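Local coordinates for protein proline dehydrogenase (Bradyrhizobium japonicum USDA 110, PDB 3HAZ) that probably oxidises L-proline to L-glutamate in two steps, using FAD in its proline dehydrogenase part and NAD in its aldehyde dehydrogenase part, at residues I250-V255 with G522-L527; A594-E599 with D605-E610; L821-P826 with P863-C868. All coordinates share one frame; numbering follows the deposited sequence.

Contact 1: residues I250-V255 with G522-L527; sequences ISRARV and GARTAL
Ile250, just ahead of helix 252-272, and Arg252, its first residue, meet Leu527 and Arg524 on the first turn of helix 524-536. The backbones stay well apart: the nearest CA atoms, those of Ile250 and Gly522, are 8.0 Å apart, and no direct hydrogen bond crosses, so side chains and one water make the contact. Helix 252-272 follows strand 235-238 and precedes strand 276-279 in the parallel sheet of the proline dehydrogenase part, as an outer helix of a TIM barrel does; the contact therefore sets a later helix beside the barrel wall. The apolar share is a touch between Ile250 CG2 and Leu527 CD2 at 4.2 Å.

The polar share is a pair of arginines crossing at about a right angle. Arg524 NH1 comes over one face of the Arg252 guanidinium, 3.6 Å from Arg252 NH2, while the two planes stand 51° apart, not stacked flat. Asp292 of helix 287-298 probably offsets the like charges, its OD2 forming salt bridges with both Arg252 NE and Arg524 NH1. Arg524 NE is spent on the backbone oxygen of Phe10. With its CG anti to the backbone N (chi1 165°) and a bend at chi3, Arg252 lets its NH2 donate to a water 3.0 Å away, which in turn makes a weak bond to Gly522 O at 3.1 Å.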
loop_
_atom_site.group_PDB
_atom_site.type_symbol
_atom_site.label_atom_id
_atom_site.label_comp_id
_atom_site.label_asym_id
_atom_site.label_seq_id
_atom_site.Cartn_x
_atom_site.Cartn_y
_atom_site.Cartn_z
ATOM N N ILE A 250 -44.744 -1.960 27.479
ATOM C CA ILE A 250 -45.394 -0.778 28.050
ATOM C C ILE A 250 -46.897 -0.976 28.259
ATOM O O ILE A 250 -47.524 -0.250 29.033
ATOM C CB ILE A 250 -45.135 0.514 27.238
ATOM C CG1 ILE A 250 -45.754 0.416 25.841
ATOM C CG2 ILE A 250 -43.636 0.830 27.183
ATOM C CD1 ILE A 250 -45.717 1.715 25.068
ATOM N N SER A 251 -47.474 -1.958 27.575
ATOM C CA SER A 251 -48.881 -2.281 27.787
ATOM C C SER A 251 -49.050 -3.518 28.672
ATOM O O SER A 251 -50.090 -4.172 28.649
ATOM C CB SER A 251 -49.593 -2.479 26.445
ATOM O OG SER A 251 -49.603 -1.275 25.693
ATOM N N ARG A 252 -48.025 -3.836 29.458
ATOM C CA ARG A 252 -48.057 -5.040 30.287
ATOM C C ARG A 252 -49.311 -5.139 31.163
ATOM O O ARG A 252 -49.892 -6.220 31.304
ATOM C CB ARG A 252 -46.797 -5.146 31.149
ATOM C CG ARG A 252 -46.920 -6.166 32.283
ATOM C CD ARG A 252 -45.620 -6.309 33.071
ATOM N NE ARG A 252 -44.684 -7.241 32.438
ATOM C CZ ARG A 252 -43.685 -6.883 31.633
ATOM N NH1 ARG A 252 -43.484 -5.605 31.346
ATOM N NH2 ARG A 252 -42.887 -7.806 31.108
ATOM N N ALA A 253 -49.740 -4.020 31.747
ATOM C CA ALA A 253 -50.894 -4.058 32.646
ATOM C C ALA A 253 -52.140 -4.613 31.959
ATOM O O ALA A 253 -52.777 -5.528 32.476
ATOM C CB ALA A 253 -51.173 -2.685 33.257
ATOM N N ARG A 254 -52.488 -4.072 30.796
ATOM C CA ARG A 254 -53.681 -4.549 30.100
ATOM C C ARG A 254 -53.482 -5.950 29.509
ATOM O O ARG A 254 -54.427 -6.731 29.440
ATOM C CB ARG A 254 -54.130 -3.562 29.022
ATOM C CG ARG A 254 -53.194 -3.479 27.828
ATOM C CD ARG A 254 -53.809 -2.641 26.722
ATOM N NE ARG A 254 -54.893 -3.348 26.048
ATOM C CZ ARG A 254 -55.326 -3.057 24.827
ATOM N NH1 ARG A 254 -56.315 -3.757 24.283
ATOM N NH2 ARG A 254 -54.764 -2.066 24.143
ATOM N N VAL A 255 -52.252 -6.261 29.094
ATOM C CA VAL A 255 -51.928 -7.586 28.563
ATOM C C VAL A 255 -52.200 -8.702 29.584
ATOM O O VAL A 255 -52.818 -9.712 29.260
ATOM C CB VAL A 255 -50.462 -7.668 28.058
ATOM C CG1 VAL A 255 -50.064 -9.122 27.742
ATOM C CG2 VAL A 255 -50.278 -6.794 26.826
ATOM N N GLY A 522 -38.242 -3.425 26.665
ATOM C CA GLY A 522 -38.598 -4.820 26.852
ATOM C C GLY A 522 -37.762 -5.519 27.909
ATOM O O GLY A 522 -37.919 -6.717 28.137
ATOM N N ALA A 523 -36.855 -4.770 28.533
ATOM C CA ALA A 523 -36.074 -5.268 29.660
ATOM C C ALA A 523 -36.554 -4.544 30.907
ATOM O O ALA A 523 -36.208 -3.383 31.123
ATOM C CB ALA A 523 -34.588 -5.011 29.437
ATOM N N ARG A 524 -37.343 -5.228 31.731
ATOM C CA ARG A 524 -38.049 -4.558 32.827
ATOM C C ARG A 524 -37.130 -3.806 33.794
ATOM O O ARG A 524 -37.518 -2.778 34.351
ATOM C CB ARG A 524 -38.966 -5.529 33.582
ATOM C CG ARG A 524 -38.259 -6.518 34.494
ATOM C CD ARG A 524 -39.260 -7.420 35.230
ATOM N NE ARG A 524 -39.474 -8.704 34.558
ATOM C CZ ARG A 524 -40.661 -9.199 34.209
ATOM N NH1 ARG A 524 -41.778 -8.528 34.458
ATOM N NH2 ARG A 524 -40.734 -10.383 33.613
ATOM N N THR A 525 -35.917 -4.308 33.994
ATOM C CA THR A 525 -34.963 -3.619 34.853
ATOM C C THR A 525 -34.606 -2.258 34.261
ATOM O O THR A 525 -34.546 -1.258 34.977
ATOM C CB THR A 525 -33.675 -4.443 35.062
ATOM O OG1 THR A 525 -34.006 -5.709 35.646
ATOM C CG2 THR A 525 -32.724 -3.714 35.989
ATOM N N ALA A 526 -34.380 -2.227 32.950
ATOM C CA ALA A 526 -34.011 -0.993 32.256
ATOM C C ALA A 526 -35.165 0.004 32.203
ATOM O O ALA A 526 -34.972 1.196 32.453
ATOM C CB ALA A 526 -33.504 -1.304 30.834
ATOM N N LEU A 527 -36.363 -0.482 31.876
ATOM C CA LEU A 527 -37.535 0.384 31.803
ATOM C C LEU A 527 -37.933 0.907 33.190
ATOM O O LEU A 527 -38.267 2.084 33.350
ATOM C CB LEU A 527 -38.717 -0.340 31.148
ATOM C CG LEU A 527 -40.007 0.478 31.065
ATOM C CD1 LEU A 527 -39.778 1.793 30.319
ATOM C CD2 LEU A 527 -41.129 -0.318 30.412
HETATM O O HOH W 1 -40.295 -6.673 30.114
#

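Contact 2: residues A594-E599 with D605-E610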
loop_
_atom_site.group_PDB
_atom_site.type_symbol
_atom_site.label_atom_id
_atom_site.label_comp_id
_atom_site.label_asym_id
_atom_site.label_seq_id
_atom_site.Cartn_x
_atom_site.Cartn_y
_atom_site.Cartn_z
ATOM N N ALA A 594 -37.583 14.380 31.625
ATOM C CA ALA A 594 -38.647 14.861 32.510
ATOM C C ALA A 594 -39.231 16.170 31.995
ATOM O O ALA A 594 -40.447 16.358 31.987
ATOM C CB ALA A 594 -38.130 15.040 33.941
ATOM N N LEU A 595 -38.352 17.073 31.569
ATOM C CA LEU A 595 -38.777 18.354 31.011
ATOM C C LEU A 595 -39.586 18.170 29.732
ATOM O O LEU A 595 -40.615 18.817 29.541
ATOM C CB LEU A 595 -37.569 19.257 30.747
ATOM C CG LEU A 595 -37.264 20.344 31.783
ATOM C CD1 LEU A 595 -37.384 19.817 33.204
ATOM C CD2 LEU A 595 -35.884 20.944 31.541
ATOM N N LEU A 596 -39.114 17.286 28.860
ATOM C CA LEU A 596 -39.787 17.012 27.596
ATOM C C LEU A 596 -41.200 16.482 27.823
ATOM O O LEU A 596 -42.120 16.764 27.053
ATOM C CB LEU A 596 -38.979 16.010 26.772
ATOM C CG LEU A 596 -37.698 16.551 26.138
ATOM C CD1 LEU A 596 -36.834 15.414 25.609
ATOM C CD2 LEU A 596 -38.024 17.554 25.032
ATOM N N GLN A 597 -41.370 15.702 28.880
ATOM C CA GLN A 597 -42.679 15.162 29.189
ATOM C C GLN A 597 -43.588 16.229 29.812
ATOM O O GLN A 597 -44.753 16.354 29.436
ATOM C CB GLN A 597 -42.552 13.940 30.097
ATOM C CG GLN A 597 -41.929 12.733 29.408
ATOM C CD GLN A 597 -42.264 11.440 30.115
ATOM O OE1 GLN A 597 -41.808 11.204 31.236
ATOM N NE2 GLN A 597 -43.072 10.591 29.466
ATOM N N ARG A 598 -43.045 17.008 30.742
ATOM C CA ARG A 598 -43.826 18.023 31.454
ATOM C C ARG A 598 -44.149 19.228 30.579
ATOM O O ARG A 598 -45.312 19.588 30.416
ATOM C CB ARG A 598 -43.088 18.484 32.715
ATOM C CG ARG A 598 -43.466 17.738 33.984
ATOM C CD ARG A 598 -44.745 18.300 34.596
ATOM N N GLU A 599 -43.117 19.858 30.026
ATOM C CA GLU A 599 -43.307 21.051 29.205
ATOM C C GLU A 599 -43.713 20.696 27.777
ATOM O O GLU A 599 -44.501 21.403 27.157
ATOM C CB GLU A 599 -42.040 21.918 29.193
ATOM C CG GLU A 599 -42.249 23.316 28.605
ATOM C CD GLU A 599 -40.973 24.156 28.577
ATOM O OE1 GLU A 599 -39.885 23.593 28.319
ATOM O OE2 GLU A 599 -41.063 25.385 28.800
ATOM N N ASP A 605 -40.970 7.371 25.069
ATOM C CA ASP A 605 -40.108 7.015 23.949
ATOM C C ASP A 605 -39.791 8.208 23.051
ATOM O O ASP A 605 -38.700 8.287 22.485
ATOM C CB ASP A 605 -40.705 5.878 23.120
ATOM C CG ASP A 605 -39.703 5.292 22.150
ATOM O OD1 ASP A 605 -38.570 4.985 22.586
ATOM O OD2 ASP A 605 -40.039 5.147 20.955
ATOM N N ASP A 606 -40.741 9.130 22.923
ATOM C CA ASP A 606 -40.522 10.342 22.134
ATOM C C ASP A 606 -39.537 11.272 22.822
ATOM O O ASP A 606 -38.718 11.913 22.168
ATOM C CB ASP A 606 -41.834 11.081 21.886
ATOM C CG ASP A 606 -42.682 10.415 20.828
ATOM O OD1 ASP A 606 -42.113 9.722 19.956
ATOM O OD2 ASP A 606 -43.915 10.586 20.866
ATOM N N ALA A 607 -39.622 11.339 24.145
ATOM C CA ALA A 607 -38.716 12.176 24.921
ATOM C C ALA A 607 -37.294 11.622 24.850
ATOM O O ALA A 607 -36.358 12.339 24.518
ATOM C CB ALA A 607 -39.190 12.279 26.367
ATOM N N LEU A 608 -37.141 10.334 25.144
ATOM C CA LEU A 608 -35.834 9.693 25.061
ATOM C C LEU A 608 -35.227 9.860 23.664
ATOM O O LEU A 608 -34.042 10.172 23.515
ATOM C CB LEU A 608 -35.953 8.212 25.404
ATOM C CG LEU A 608 -34.715 7.368 25.113
ATOM C CD1 LEU A 608 -33.539 7.871 25.934
ATOM C CD2 LEU A 608 -34.997 5.903 25.403
ATOM N N SER A 609 -36.048 9.646 22.644
ATOM C CA SER A 609 -35.603 9.812 21.269
ATOM C C SER A 609 -35.133 11.244 20.984
ATOM O O SER A 609 -34.141 11.441 20.284
ATOM C CB SER A 609 -36.709 9.414 20.293
ATOM O OG SER A 609 -36.402 9.862 18.987
ATOM N N GLU A 610 -35.841 12.239 21.516
ATOM C CA GLU A 610 -35.430 13.625 21.309
ATOM C C GLU A 610 -34.125 13.920 22.052
ATOM O O GLU A 610 -33.239 14.592 21.521
ATOM C CB GLU A 610 -36.523 14.623 21.711
ATOM C CG GLU A 610 -36.053 16.073 21.593
ATOM C CD GLU A 610 -37.175 17.102 21.561
ATOM O OE1 GLU A 610 -38.335 16.769 21.887
ATOM O OE2 GLU A 610 -36.882 18.264 21.211
#
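Leu596 holds its CG anti to its own carbonyl carbon (chi1 -73°), and Glu610 extends from a CG anti to the backbone N (chi1 176°); together these torsions bring one leucine methyl to Ala607 and the other against the glutamate carboxylate. The two segments belong to consecutive helices joined by a short turn, 589-598 and 604-629; the axes of 594-598 and 605-610 approach to 8.9 Å, with 131° between their N-to-C directions. Ala607 marks the close point: its CB lies 3.8 Å from Leu596 CB, and Leu596 CD1 rests 3.3 Å from Ala607 O. Gln597 adds its CG at 4.1 Å from Ala607 CB. The other leucine methyl, Leu596 CD2, abuts Glu610 OE1 at 3.3 Å, a greasy neighbour for a buried carboxylate. That charge has polar partners as well: OE1 a salt bridge from Lys602 in the connecting turn, OE2 the backbone N-H groups of Leu663 and Ala664, where helix 664-675 starts. These donors would probably favour the ionised glutamate and fix its rotation. The pair lies in the aldehyde dehydrogenase part, with the side chain of Glu610 about 9 Å from bound NAD. Around it, Ile691 of helix 689-702 packs on Leu596, and Val534 of helix 524-536 on Gln597.

Contact 3: residues L821-P826 with P863-C868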
loop_
_atom_site.group_PDB
_atom_site.type_symbol
_atom_site.label_atom_id
_atom_site.label_comp_id
_atom_site.label_asym_id
_atom_site.label_seq_id
_atom_site.Cartn_x
_atom_site.Cartn_y
_atom_site.Cartn_z
ATOM N N LEU A 821 -54.606 2.553 20.484
ATOM C CA LEU A 821 -53.678 3.510 21.074
ATOM C C LEU A 821 -54.237 4.113 22.363
ATOM O O LEU A 821 -55.353 4.631 22.387
ATOM C CB LEU A 821 -53.343 4.627 20.086
ATOM C CG LEU A 821 -52.774 4.195 18.733
ATOM C CD1 LEU A 821 -52.511 5.417 17.867
ATOM C CD2 LEU A 821 -51.503 3.383 18.910
ATOM N N LYS A 822 -53.458 4.046 23.437
ATOM C CA LYS A 822 -53.855 4.702 24.676
ATOM C C LYS A 822 -53.535 6.191 24.609
ATOM O O LYS A 822 -52.396 6.578 24.361
ATOM C CB LYS A 822 -53.171 4.074 25.890
ATOM C CG LYS A 822 -53.695 4.617 27.217
ATOM C CD LYS A 822 -53.158 3.819 28.393
ATOM C CE LYS A 822 -54.120 3.853 29.569
ATOM N NZ LYS A 822 -54.466 5.246 29.961
ATOM N N ILE A 823 -54.562 7.009 24.812
ATOM C CA ILE A 823 -54.444 8.458 24.813
ATOM C C ILE A 823 -54.553 8.897 26.257
ATOM O O ILE A 823 -55.456 8.460 26.964
ATOM C CB ILE A 823 -55.615 9.109 24.047
ATOM C CG1 ILE A 823 -55.690 8.569 22.619
ATOM C CG2 ILE A 823 -55.491 10.629 24.046
ATOM C CD1 ILE A 823 -57.009 8.865 21.937
ATOM N N GLY A 824 -53.641 9.753 26.707
ATOM C CA GLY A 824 -53.697 10.212 28.082
ATOM C C GLY A 824 -52.426 10.864 28.579
ATOM O O GLY A 824 -51.611 11.344 27.788
ATOM N N ASP A 825 -52.268 10.897 29.901
ATOM C CA ASP A 825 -51.088 11.492 30.528
ATOM C C ASP A 825 -49.811 10.869 29.976
ATOM O O ASP A 825 -49.588 9.669 30.131
ATOM C CB ASP A 825 -51.140 11.321 32.051
ATOM C CG ASP A 825 -50.009 12.049 32.763
ATOM O OD1 ASP A 825 -49.001 12.382 32.109
ATOM O OD2 ASP A 825 -50.128 12.295 33.985
ATOM N N PRO A 826 -48.964 11.692 29.339
ATOM C CA PRO A 826 -47.703 11.253 28.727
ATOM C C PRO A 826 -46.726 10.637 29.733
ATOM O O PRO A 826 -45.792 9.945 29.328
ATOM C CB PRO A 826 -47.129 12.556 28.155
ATOM C CG PRO A 826 -47.796 13.633 28.953
ATOM C CD PRO A 826 -49.188 13.128 29.105
ATOM N N PRO A 863 -61.806 8.060 20.940
ATOM C CA PRO A 863 -62.264 8.663 22.195
ATOM C C PRO A 863 -61.121 9.393 22.885
ATOM O O PRO A 863 -60.058 8.812 23.101
ATOM C CB PRO A 863 -62.682 7.449 23.039
ATOM C CG PRO A 863 -62.482 6.220 22.143
ATOM C CD PRO A 863 -61.502 6.631 21.104
ATOM N N ALA A 864 -61.336 10.654 23.230
ATOM C CA ALA A 864 -60.293 11.455 23.852
ATOM C C ALA A 864 -60.676 11.800 25.282
ATOM O O ALA A 864 -61.847 12.033 25.573
ATOM C CB ALA A 864 -60.052 12.723 23.048
ATOM N N PRO A 865 -59.683 11.833 26.180
ATOM C CA PRO A 865 -59.903 12.223 27.574
ATOM C C PRO A 865 -60.169 13.714 27.646
ATOM O O PRO A 865 -59.737 14.448 26.751
ATOM C CB PRO A 865 -58.553 11.927 28.246
ATOM C CG PRO A 865 -57.711 11.221 27.211
ATOM C CD PRO A 865 -58.259 11.614 25.886
ATOM N N GLU A 866 -60.864 14.160 28.687
ATOM C CA GLU A 866 -61.048 15.588 28.906
ATOM C C GLU A 866 -59.688 16.280 28.919
ATOM O O GLU A 866 -58.706 15.720 29.403
ATOM C CB GLU A 866 -61.793 15.845 30.222
ATOM N N GLY A 867 -59.630 17.491 28.377
ATOM C CA GLY A 867 -58.403 18.269 28.386
ATOM C C GLY A 867 -57.868 18.530 26.993
ATOM O O GLY A 867 -58.578 18.335 26.002
ATOM N N CYS A 868 -56.610 18.963 26.918
ATOM C CA CYS A 868 -55.979 19.288 25.640
ATOM C C CYS A 868 -55.621 18.038 24.845
ATOM O O CYS A 868 -54.469 17.858 24.449
ATOM C CB CYS A 868 -54.720 20.143 25.850
ATOM S SG CYS A 868 -54.974 21.928 25.702
#
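Ile823 lies across the ring of Pro865, the two side chains crossing at about a right angle, in the aldehyde dehydrogenase fold. Segment 821-826 belongs to the loop between helices 804-819 and 839-855; segment 863-868 to the connection between the antiparallel neighbours 857-861 and 873-876, the first an outermost strand of its sheet within this chain. The two branches of Ile823 meet different residues of the second segment. Ile823 CG2, placed opposite the backbone N about CA-CB, bears on the proline: its 3.5 Å to Pro865 CD is tighter than a usual van der Waals contact. CG1, which is instead anti to the carbonyl carbon (chi1 -56°), carries Ile823 CD1 out to 3.3 Å from Pro863 O. No hydrogen bond crosses, and the fit is one of shape. Replacing Pro865 by an alanine removes CG and CD and would probably open a gap beneath Ile823 CG2, letting that branch shift. Phe869 and Ala871 also touch Ile823, so part of its surroundings comes from the same connection. Next along, Gly824 adopts backbone angles (phi 164°, psi -159°) at which a CB would be jammed against the preceding carbonyl oxygen. The proline ring reaches this glycine too, Pro865 CG lying 4.2 Å from Gly824 CA.

Overall arrangement
From the N terminus, contact 1 closes first, with 266 residues between its segments, joining helix 252-272 of the barrel to helix 524-536. Contact 2 follows, closing a short connection, five residues between its segments, from one helix to the next, and contact 3 last, bridging 36 residues; the three are in series, neither nested nor crossed. Helix 524-536 serves both early contacts, since its Val534 packs on Ala594 and Gln597. Contacts 2 and 3 touch directly, with Gln597 NE2 2.8 Å from Pro826 O. Contact 1 stays about 6 Å from contact 3 at the nearest atoms, yet the Arg254-Glu820 salt bridge and Leu821 against Arg246 join the barrel to the aldehyde dehydrogenase part beside them.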